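Local coordinates for protein aminotransferase AspB (Helicobacter pylori 26695, PDB 3EZS) that probably acts as a pyridoxal 5'-phosphate-dependent transaminase of the class I and II aminotransferase family, moving amino groups between amino acids and keto acids, at residues 13-18 with 318-323; 336-341 with 345-350. All blocks are in the same frame, centred on the assembly; numbering follows the deposited sequence.

Interaction 1. Residues 13-18 with 318-323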
ATOM      1  N   ARG A  13      14.275 -23.023  -2.458  1.00 47.79           N
ATOM      2  CA  ARG A  13      14.580 -23.238  -3.872  1.00 50.81           C
ATOM      3  C   ARG A  13      16.057 -23.577  -4.025  1.00 48.17           C
ATOM      4  O   ARG A  13      16.400 -24.525  -4.744  1.00 50.83           O
ATOM      5  CB  ARG A  13      14.223 -21.994  -4.693  1.00 51.49           C
ATOM      6  CG  ARG A  13      14.351 -22.140  -6.223  1.00 59.85           C
ATOM      7  CD  ARG A  13      13.689 -20.933  -6.922  1.00 60.84           C
ATOM      8  NE  ARG A  13      14.304 -19.664  -6.496  1.00 78.23           N
ATOM      9  CZ  ARG A  13      13.800 -18.442  -6.697  1.00 79.79           C
ATOM     10  NH1 ARG A  13      12.636 -18.267  -7.323  1.00 84.51           N
ATOM     11  NH2 ARG A  13      14.466 -17.378  -6.243  1.00 78.56           N
ATOM     12  N   ALA A  14      16.925 -22.843  -3.327  1.00 44.90           N
ATOM     13  CA  ALA A  14      18.379 -23.079  -3.384  1.00 44.44           C
ATOM     14  C   ALA A  14      18.759 -24.446  -2.848  1.00 43.38           C
ATOM     15  O   ALA A  14      19.607 -25.120  -3.424  1.00 43.20           O
ATOM     16  CB  ALA A  14      19.147 -21.999  -2.617  1.00 43.31           C
ATOM     17  N   LEU A  15      18.141 -24.843  -1.734  1.00 43.58           N
ATOM     18  CA  LEU A  15      18.397 -26.150  -1.122  1.00 41.93           C
ATOM     19  C   LEU A  15      18.050 -27.337  -2.051  1.00 42.10           C
ATOM     20  O   LEU A  15      18.769 -28.330  -2.097  1.00 42.17           O
ATOM     21  CB  LEU A  15      17.574 -26.279   0.161  1.00 40.15           C
ATOM     22  CG  LEU A  15      17.732 -27.576   0.960  1.00 40.88           C
ATOM     23  CD1 LEU A  15      19.135 -27.717   1.621  1.00 38.25           C
ATOM     24  CD2 LEU A  15      16.639 -27.688   1.972  1.00 34.97           C
ATOM     25  N   LEU A  16      16.945 -27.224  -2.774  1.00 42.76           N
ATOM     26  CA  LEU A  16      16.451 -28.312  -3.622  1.00 44.86           C
ATOM     27  C   LEU A  16      16.858 -28.248  -5.107  1.00 46.07           C
ATOM     28  O   LEU A  16      16.569 -29.176  -5.857  1.00 46.08           O
ATOM     29  CB  LEU A  16      14.918 -28.361  -3.504  1.00 44.55           C
ATOM     30  CG  LEU A  16      14.337 -28.444  -2.088  1.00 42.79           C
ATOM     31  CD1 LEU A  16      12.768 -28.465  -2.109  1.00 37.35           C
ATOM     32  CD2 LEU A  16      14.898 -29.657  -1.347  1.00 38.07           C
ATOM     33  N   LYS A  17      17.545 -27.177  -5.503  1.00 48.98           N
ATOM     34  CA  LYS A  17      17.956 -26.919  -6.898  1.00 50.34           C
ATOM     35  C   LYS A  17      18.706 -28.071  -7.577  1.00 49.10           C
ATOM     36  O   LYS A  17      18.466 -28.367  -8.736  1.00 47.77           O
ATOM     37  CB  LYS A  17      18.792 -25.630  -6.947  1.00 50.00           C
ATOM     38  CG  LYS A  17      19.096 -25.098  -8.338  1.00 53.58           C
ATOM     39  CD  LYS A  17      19.729 -23.696  -8.267  1.00 54.12           C
ATOM     40  N   GLU A  18      19.584 -28.744  -6.847  1.00 49.55           N
ATOM     41  CA  GLU A  18      20.339 -29.851  -7.417  1.00 51.57           C
ATOM     42  C   GLU A  18      19.603 -31.203  -7.385  1.00 50.40           C
ATOM     43  O   GLU A  18      20.199 -32.223  -7.756  1.00 47.87           O
ATOM     44  CB  GLU A  18      21.689 -29.975  -6.698  1.00 51.50           C
ATOM     45  CG  GLU A  18      22.542 -28.710  -6.791  1.00 58.25           C
ATOM     46  CD  GLU A  18      23.890 -28.826  -6.082  1.00 57.11           C
ATOM     47  OE1 GLU A  18      24.199 -29.916  -5.539  1.00 64.17           O
ATOM     48  OE2 GLU A  18      24.636 -27.817  -6.080  1.00 64.45           O
ATOM     49  N   ASN A 318      17.653 -33.189  11.319  1.00 48.54           N
ATOM     50  CA  ASN A 318      18.086 -31.941  10.707  1.00 45.13           C
ATOM     51  C   ASN A 318      17.038 -31.569   9.659  1.00 42.23           C
ATOM     52  O   ASN A 318      16.781 -32.347   8.733  1.00 41.65           O
ATOM     53  CB  ASN A 318      19.461 -32.135  10.054  1.00 44.29           C
ATOM     54  CG  ASN A 318      19.991 -30.868   9.405  1.00 44.11           C
ATOM     55  OD1 ASN A 318      19.984 -30.742   8.188  1.00 47.15           O
ATOM     56  ND2 ASN A 318      20.412 -29.906  10.217  1.00 46.24           N
ATOM     57  N   GLY A 319      16.433 -30.396   9.800  1.00 40.77           N
ATOM     58  CA  GLY A 319      15.391 -29.946   8.866  1.00 39.80           C
ATOM     59  C   GLY A 319      15.807 -29.881   7.402  1.00 41.11           C
ATOM     60  O   GLY A 319      15.056 -30.325   6.504  1.00 38.81           O
ATOM     61  N   GLU A 320      16.994 -29.323   7.153  1.00 40.36           N
ATOM     62  CA  GLU A 320      17.509 -29.188   5.790  1.00 40.53           C
ATOM     63  C   GLU A 320      17.697 -30.542   5.126  1.00 40.24           C
ATOM     64  O   GLU A 320      17.216 -30.776   4.018  1.00 39.96           O
ATOM     65  CB  GLU A 320      18.825 -28.400   5.770  1.00 40.99           C
ATOM     66  CG  GLU A 320      18.682 -26.870   5.928  1.00 38.71           C
ATOM     67  CD  GLU A 320      19.991 -26.154   5.572  1.00 43.75           C
ATOM     68  OE1 GLU A 320      21.001 -26.349   6.292  1.00 44.22           O
ATOM     69  OE2 GLU A 320      20.007 -25.408   4.558  1.00 43.30           O
ATOM     70  N   ASN A 321      18.393 -31.436   5.817  1.00 39.33           N
ATOM     71  CA  ASN A 321      18.602 -32.780   5.326  1.00 39.95           C
ATOM     72  C   ASN A 321      17.321 -33.582   5.129  1.00 39.54           C
ATOM     73  O   ASN A 321      17.218 -34.351   4.162  1.00 38.75           O
ATOM     74  CB  ASN A 321      19.547 -33.537   6.260  1.00 41.67           C
ATOM     75  CG  ASN A 321      20.975 -33.018   6.183  1.00 45.37           C
ATOM     76  OD1 ASN A 321      21.310 -32.190   5.325  1.00 50.53           O
ATOM     77  ND2 ASN A 321      21.825 -33.513   7.066  1.00 46.62           N
ATOM     78  N   PHE A 322      16.364 -33.418   6.041  1.00 37.04           N
ATOM     79  CA  PHE A 322      15.086 -34.117   5.953  1.00 38.45           C
ATOM     80  C   PHE A 322      14.314 -33.616   4.734  1.00 37.72           C
ATOM     81  O   PHE A 322      13.702 -34.397   4.025  1.00 34.45           O
ATOM     82  CB  PHE A 322      14.272 -33.900   7.240  1.00 37.69           C
ATOM     83  CG  PHE A 322      13.004 -34.714   7.320  1.00 37.01           C
ATOM     84  CD1 PHE A 322      13.025 -36.008   7.801  1.00 36.77           C
ATOM     85  CD2 PHE A 322      11.785 -34.172   6.950  1.00 38.70           C
ATOM     86  CE1 PHE A 322      11.856 -36.761   7.882  1.00 37.41           C
ATOM     87  CE2 PHE A 322      10.617 -34.905   7.047  1.00 40.33           C
ATOM     88  CZ  PHE A 322      10.656 -36.217   7.502  1.00 39.99           C
ATOM     89  N   ALA A 323      14.353 -32.307   4.502  1.00 37.65           N
ATOM     90  CA  ALA A 323      13.664 -31.712   3.350  1.00 38.27           C
ATOM     91  C   ALA A 323      14.216 -32.272   2.046  1.00 39.46           C
ATOM     92  O   ALA A 323      13.437 -32.587   1.162  1.00 40.45           O
ATOM     93  CB  ALA A 323      13.765 -30.173   3.350  1.00 34.63           C
TER
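Leu15, near the C-terminal end of the N-terminal helix 8-16, reaches across to the first turn of helix 319-330, the helix that follows strand 311-315 of the small three-stranded antiparallel sheet in this aminotransferase class I and II chain. Its CB points at the facing helix, and chi1 of -179° sets CG opposite the backbone N, so that both methyls are carried forward. From CG the branches part. CD1 lies 3.8 Å from OE2 of Glu320, a methyl against a carboxylate oxygen whose hydrogen bond goes to the hydroxyl of Tyr339. CD2 goes over the helix backbone, 3.7 Å from the carbonyl O of Glu320, and packs 4.0 Å from CB of Ala323, one turn further on. The Glu320 side chain, extended beyond CG, passes aslant the leucine. Leu16 adds a lighter contact from its CD2 to the carbonyl O of Ala323, at 4.1 Å. No hydrogen bond joins the two segments; the leucine methyls meet one alanine methyl and the oxygens of the facing helix, and Pro336 completes the patch by touching both Leu15 and Ala323. The facing helix starts at Asn318, its N-cap: OD1 accepts from the backbone N of Asn321 at 2.9 Å, with a nearly straight N-H...O angle of 165° and the donor tilted 21° from the side-chain carbonyl plane.

Interaction 2. Residues 336-341 with 345-350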
ATOM      1  N   PRO A 336      12.324 -26.284   5.875  1.00 36.74           N
ATOM      2  CA  PRO A 336      13.184 -26.310   7.050  1.00 37.30           C
ATOM      3  C   PRO A 336      12.942 -25.045   7.886  1.00 36.86           C
ATOM      4  O   PRO A 336      12.974 -23.926   7.332  1.00 35.33           O
ATOM      5  CB  PRO A 336      14.594 -26.289   6.451  1.00 38.19           C
ATOM      6  CG  PRO A 336      14.458 -26.794   5.110  1.00 38.26           C
ATOM      7  CD  PRO A 336      13.117 -26.341   4.635  1.00 39.40           C
ATOM      8  N   ALA A 337      12.698 -25.220   9.190  1.00 36.22           N
ATOM      9  CA  ALA A 337      12.398 -24.090  10.080  1.00 36.58           C
ATOM     10  C   ALA A 337      13.584 -23.156  10.289  1.00 37.92           C
ATOM     11  O   ALA A 337      13.403 -22.019  10.756  1.00 40.15           O
ATOM     12  CB  ALA A 337      11.831 -24.570  11.421  1.00 36.04           C
ATOM     13  N   LEU A 338      14.783 -23.617   9.934  1.00 37.62           N
ATOM     14  CA  LEU A 338      15.986 -22.806  10.022  1.00 38.00           C
ATOM     15  C   LEU A 338      15.798 -21.517   9.225  1.00 38.99           C
ATOM     16  O   LEU A 338      16.204 -20.425   9.666  1.00 39.71           O
ATOM     17  CB  LEU A 338      17.180 -23.593   9.491  1.00 36.95           C
ATOM     18  CG  LEU A 338      18.598 -23.048   9.688  1.00 42.35           C
ATOM     19  CD1 LEU A 338      19.081 -23.246  11.162  1.00 33.49           C
ATOM     20  CD2 LEU A 338      19.539 -23.744   8.678  1.00 35.89           C
ATOM     21  N   TYR A 339      15.126 -21.650   8.080  1.00 39.14           N
ATOM     22  CA  TYR A 339      14.865 -20.537   7.173  1.00 38.25           C
ATOM     23  C   TYR A 339      13.854 -19.518   7.689  1.00 38.67           C
ATOM     24  O   TYR A 339      13.649 -18.494   7.050  1.00 38.59           O
ATOM     25  CB  TYR A 339      14.416 -21.037   5.789  1.00 37.66           C
ATOM     26  CG  TYR A 339      15.327 -22.052   5.127  1.00 35.51           C
ATOM     27  CD1 TYR A 339      16.703 -22.100   5.400  1.00 36.00           C
ATOM     28  CD2 TYR A 339      14.834 -22.895   4.139  1.00 38.85           C
ATOM     29  CE1 TYR A 339      17.535 -23.014   4.768  1.00 36.51           C
ATOM     30  CE2 TYR A 339      15.666 -23.805   3.483  1.00 33.82           C
ATOM     31  CZ  TYR A 339      17.011 -23.866   3.811  1.00 40.06           C
ATOM     32  OH  TYR A 339      17.830 -24.779   3.185  1.00 40.44           O
ATOM     33  N   LEU A 340      13.214 -19.802   8.822  1.00 39.68           N
ATOM     34  CA  LEU A 340      12.291 -18.870   9.450  1.00 40.74           C
ATOM     35  C   LEU A 340      12.859 -18.241  10.718  1.00 41.19           C
ATOM     36  O   LEU A 340      12.185 -17.428  11.346  1.00 41.40           O
ATOM     37  CB  LEU A 340      10.969 -19.572   9.790  1.00 41.97           C
ATOM     38  CG  LEU A 340      10.074 -19.971   8.630  1.00 43.92           C
ATOM     39  CD1 LEU A 340       8.837 -20.689   9.146  1.00 38.11           C
ATOM     40  CD2 LEU A 340       9.685 -18.748   7.822  1.00 44.65           C
ATOM     41  N   GLY A 341      14.092 -18.588  11.091  1.00 40.83           N
ATOM     42  CA  GLY A 341      14.674 -18.100  12.322  1.00 38.93           C
ATOM     43  C   GLY A 341      16.078 -17.582  12.202  1.00 38.36           C
ATOM     44  O   GLY A 341      16.634 -17.511  11.120  1.00 38.14           O
ATOM     45  N   ILE A 345      17.949 -21.352  15.430  1.00 42.46           N
ATOM     46  CA  ILE A 345      16.670 -21.834  15.952  1.00 43.11           C
ATOM     47  C   ILE A 345      15.916 -22.408  14.745  1.00 43.35           C
ATOM     48  O   ILE A 345      15.927 -21.812  13.660  1.00 43.87           O
ATOM     49  CB  ILE A 345      15.857 -20.692  16.620  1.00 41.64           C
ATOM     50  CG1 ILE A 345      16.631 -20.101  17.805  1.00 44.61           C
ATOM     51  CG2 ILE A 345      14.490 -21.174  17.049  1.00 43.52           C
ATOM     52  CD1 ILE A 345      17.052 -21.122  18.895  1.00 46.59           C
ATOM     53  N   GLY A 346      15.308 -23.576  14.927  1.00 41.44           N
ATOM     54  CA  GLY A 346      14.554 -24.251  13.854  1.00 41.63           C
ATOM     55  C   GLY A 346      15.311 -25.361  13.143  1.00 40.93           C
ATOM     56  O   GLY A 346      14.722 -26.098  12.349  1.00 39.95           O
ATOM     57  N   ALA A 347      16.610 -25.485  13.441  1.00 40.08           N
ATOM     58  CA  ALA A 347      17.507 -26.460  12.804  1.00 40.55           C
ATOM     59  C   ALA A 347      16.998 -27.901  12.813  1.00 40.37           C
ATOM     60  O   ALA A 347      17.217 -28.625  11.848  1.00 40.98           O
ATOM     61  CB  ALA A 347      18.910 -26.394  13.450  1.00 39.44           C
ATOM     62  N   ASP A 348      16.294 -28.287  13.876  1.00 41.46           N
ATOM     63  CA  ASP A 348      15.773 -29.663  14.042  1.00 43.40           C
ATOM     64  C   ASP A 348      14.303 -29.837  13.680  1.00 41.05           C
ATOM     65  O   ASP A 348      13.668 -30.789  14.140  1.00 40.64           O
ATOM     66  CB  ASP A 348      15.940 -30.086  15.506  1.00 45.20           C
ATOM     67  CG  ASP A 348      17.350 -29.907  16.003  1.00 52.40           C
ATOM     68  OD1 ASP A 348      18.285 -30.165  15.207  1.00 55.39           O
ATOM     69  OD2 ASP A 348      17.509 -29.527  17.189  1.00 62.82           O
ATOM     70  N   TYR A 349      13.759 -28.923  12.869  1.00 39.52           N
ATOM     71  CA  TYR A 349      12.360 -28.971  12.457  1.00 37.23           C
ATOM     72  C   TYR A 349      12.123 -28.635  11.005  1.00 38.17           C
ATOM     73  O   TYR A 349      12.919 -27.916  10.377  1.00 37.85           O
ATOM     74  CB  TYR A 349      11.554 -27.947  13.269  1.00 38.36           C
ATOM     75  CG  TYR A 349      11.515 -28.235  14.747  1.00 39.89           C
ATOM     76  CD1 TYR A 349      12.536 -27.793  15.579  1.00 40.16           C
ATOM     77  CD2 TYR A 349      10.465 -28.964  15.308  1.00 34.18           C
ATOM     78  CE1 TYR A 349      12.513 -28.061  16.926  1.00 39.11           C
ATOM     79  CE2 TYR A 349      10.436 -29.247  16.658  1.00 37.26           C
ATOM     80  CZ  TYR A 349      11.464 -28.789  17.463  1.00 37.16           C
ATOM     81  OH  TYR A 349      11.474 -29.063  18.800  1.00 41.19           O
ATOM     82  N   VAL A 350      11.021 -29.176  10.469  1.00 38.11           N
ATOM     83  CA  VAL A 350      10.500 -28.750   9.164  1.00 36.85           C
ATOM     84  C   VAL A 350       9.088 -28.301   9.486  1.00 39.10           C
ATOM     85  O   VAL A 350       8.436 -28.864  10.392  1.00 39.47           O
ATOM     86  CB  VAL A 350      10.472 -29.822   8.018  1.00 36.41           C
ATOM     87  CG1 VAL A 350      11.888 -30.201   7.598  1.00 36.07           C
ATOM     88  CG2 VAL A 350       9.622 -31.059   8.377  1.00 32.28           C
TER
HETATM   89  O   HOH W   1      15.559 -26.501   9.541  1.00 32.65           O
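Ala337 and Tyr349 face each other where strand 335-336 gives way to a 3-10 turn, 337-340, and the chain comes back through a type I beta turn, Gly346 to Tyr349, into strand 349-353 of the small antiparallel sheet. Ala337 CB meets Tyr349 CB at 3.9 Å. The Tyr349 ring, its CG opposite the carbonyl carbon (chi1 -64°), is led off to stack on Tyr313. Just behind them Pro336 and Val350 form an antiparallel non-hydrogen-bonded pair with side chains on the same face of the sheet; CG1 of Val350 comes to 4.1 Å from CA of Pro336. CB of Ala337 points at 345-350 and sits 3.4 Å from the carbonyl O of Gly346, a residue that brings its backbone close against Ala337 and Leu338. Next along the 3-10 segment, Leu338 has chi1 of -170°, which swings its CG away from the backbone N, and CD1 rests 3.9 Å from CB of Ala347. Ala347 turns that CB away from 336-341, yet the methyl is still met by the leucine tip. The Tyr339 ring turns back along its own segment, with CB of Pro336 over one face near the rim. Backbone atoms complete the join. Ala337 N donates to Tyr349 O at 3.0 Å, almost straight at the hydrogen but 42° out of the carbonyl plane. Beside it a water accepts from Leu338 N and donates to Gly346 O, each at 3.0 Å.

Interactions 1 and 2 are neighbours, their centres about 11 Å apart, and they share a boundary formed by the start of helix 319-330. Two polar links cross it: Glu320 OE2 lies 2.6 Å from Tyr339 OH, and Gly319 N lies 2.8 Å from Ala347 O, both probable hydrogen bonds. Packing fills in beside them, with Leu15 CD2 3.4 Å from Tyr339 OH. Tyr339, which turns away from 345-350, thus ties the 3-10 turn of interaction 2 to both helices of interaction 1. Together the two contacts join the N-terminal helix 8-16 and helix 319-330 to the small antiparallel sheet. Neither contact includes a cofactor atom.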